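Local structure of sulfoquinovosidase (Escherichia coli, 5AEG) at residues 562-567 / 673-678. The protein hydrolyses sulfoquinovosyl diacylglycerides and simple sulfoquinovosides, releasing sulfoquinovose for bacterial sulfoglycolysis, as a glycoside hydrolase of family 31. Residues are numbered along the deposited sequence; the frame is centred on the assembly and turned at random.
Sequences TTVFTT and ASLKSI
Thr563, on helix 552-567, meets Ile678 methyl to methyl: its CG2 lies 3.8 Å from CG2 of Ile678, the two side chains running antiparallel past one another. That methyl is anti to the backbone N (OG1 sits at chi1 -59°), while the hydroxyl OG1 turns back into its own helix and bonds to the carbonyl of Ala559. The next residue, Val564, takes the other end of the same isoleucine, its CG2 4.0 Å from Ile678 CD1, and here the valine lies roughly perpendicular to it. Its second methyl, CG1, lies 4.3 Å from CD2 of Leu675, a looser touch; Phe530 and Trp639 also pack on this valine. Thr567 is the last residue of helix 552-567. CG2 of Thr567 lies 4.0 Å from CD2 of Leu675 and approaches Ser674 OG, a hydroxyl bonded to the carbonyl of Leu671. Thr567 OG1 bonds to Thr563 O at 2.7 Å, tilted 30° from the carbonyl plane, while Thr567 N reaches that oxygen from the opposite face; the OG1 bond helps fix the threonine's rotation, with OG1 of Thr567 also 3.5 Å from CD1 of Ile678. An alanine here would probably leave Leu675 CD2 with a gap where the methyl packed, and Thr563 O with one donor fewer. No hydrogen bond joins the two segments, so apolar packing with threonine methyls carries the contact. It is plain packing away from the active site: the segment 673-678, which starts at the last residue of helix 669-673 and runs to the end of the modelled chain, rests on the end of a helix in the family 31 catalytic TIM-barrel domain.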
# COMPACT_ATOMS: atom_id res chain seq x y z
N THR A 562 -9.70 -22.39 -3.72
CA THR A 562 -9.64 -21.86 -5.07
C THR A 562 -10.94 -22.07 -5.85
O THR A 562 -11.25 -21.26 -6.72
CB THR A 562 -8.44 -22.35 -5.91
OG1 THR A 562 -8.48 -23.77 -6.08
CG2 THR A 562 -7.14 -21.98 -5.21
N THR A 563 -11.67 -23.13 -5.53
CA THR A 563 -12.99 -23.29 -6.15
C THR A 563 -13.96 -22.25 -5.60
O THR A 563 -14.75 -21.74 -6.34
CB THR A 563 -13.51 -24.70 -5.94
OG1 THR A 563 -12.57 -25.57 -6.51
CG2 THR A 563 -14.78 -24.91 -6.64
N VAL A 564 -13.88 -21.97 -4.31
CA VAL A 564 -14.65 -20.83 -3.71
C VAL A 564 -14.33 -19.59 -4.52
O VAL A 564 -15.22 -18.91 -5.03
CB VAL A 564 -14.41 -20.71 -2.22
CG1 VAL A 564 -14.98 -19.44 -1.64
CG2 VAL A 564 -14.97 -21.98 -1.48
N PHE A 565 -13.03 -19.27 -4.64
CA PHE A 565 -12.62 -18.00 -5.20
C PHE A 565 -13.12 -17.90 -6.65
O PHE A 565 -13.65 -16.85 -7.10
CB PHE A 565 -11.05 -17.91 -5.14
CG PHE A 565 -10.48 -16.76 -5.90
CD1 PHE A 565 -10.55 -15.49 -5.37
CD2 PHE A 565 -9.77 -16.97 -7.06
CE1 PHE A 565 -9.97 -14.42 -6.05
CE2 PHE A 565 -9.15 -15.94 -7.74
CZ PHE A 565 -9.28 -14.63 -7.23
N THR A 566 -12.93 -18.94 -7.43
CA THR A 566 -13.30 -18.91 -8.85
C THR A 566 -14.84 -18.84 -9.03
O THR A 566 -15.31 -18.19 -9.94
CB THR A 566 -12.73 -20.07 -9.70
OG1 THR A 566 -13.11 -21.33 -9.13
CG2 THR A 566 -11.21 -19.95 -9.76
N THR A 567 -15.58 -19.41 -8.09
CA THR A 567 -17.04 -19.31 -8.12
C THR A 567 -17.52 -17.84 -8.00
O THR A 567 -18.49 -17.41 -8.66
CB THR A 567 -17.67 -20.13 -7.05
OG1 THR A 567 -17.29 -21.51 -7.20
CG2 THR A 567 -19.25 -20.02 -7.09
N ALA A 673 -25.37 -18.78 -2.29
CA ALA A 673 -25.91 -19.97 -1.69
C ALA A 673 -25.22 -21.29 -2.23
O ALA A 673 -25.19 -22.31 -1.58
CB ALA A 673 -27.43 -20.03 -1.95
N SER A 674 -24.69 -21.23 -3.39
CA SER A 674 -24.01 -22.35 -4.02
C SER A 674 -22.62 -22.67 -3.41
O SER A 674 -22.11 -23.76 -3.56
CB SER A 674 -23.88 -22.09 -5.50
OG SER A 674 -22.75 -21.30 -5.90
N LEU A 675 -22.05 -21.74 -2.64
CA LEU A 675 -20.69 -21.89 -2.03
C LEU A 675 -20.54 -23.08 -1.09
O LEU A 675 -19.56 -23.84 -1.21
CB LEU A 675 -20.30 -20.61 -1.25
CG LEU A 675 -20.10 -19.36 -2.09
CD1 LEU A 675 -19.75 -18.16 -1.21
CD2 LEU A 675 -19.02 -19.55 -3.12
N LYS A 676 -21.49 -23.25 -0.23
CA LYS A 676 -21.47 -24.30 0.72
C LYS A 676 -21.51 -25.76 0.15
O LYS A 676 -21.10 -26.69 0.83
CB LYS A 676 -22.64 -24.12 1.67
CG LYS A 676 -23.91 -24.73 1.17
CD LYS A 676 -24.98 -24.64 2.24
CE LYS A 676 -25.45 -23.22 2.52
NZ LYS A 676 -25.90 -22.50 1.29
N SER A 677 -22.00 -25.97 -1.05
CA SER A 677 -21.98 -27.33 -1.58
C SER A 677 -20.77 -27.57 -2.49
O SER A 677 -20.68 -28.59 -3.13
CB SER A 677 -23.30 -27.60 -2.29
OG SER A 677 -23.54 -26.59 -3.22
N ILE A 678 -19.81 -26.65 -2.55
CA ILE A 678 -18.58 -26.87 -3.33
C ILE A 678 -17.87 -28.07 -2.79
O ILE A 678 -17.69 -28.10 -1.60
CB ILE A 678 -17.66 -25.60 -3.24
CG1 ILE A 678 -18.03 -24.65 -4.41
CG2 ILE A 678 -16.16 -25.93 -3.23
CD1 ILE A 678 -17.67 -23.21 -4.14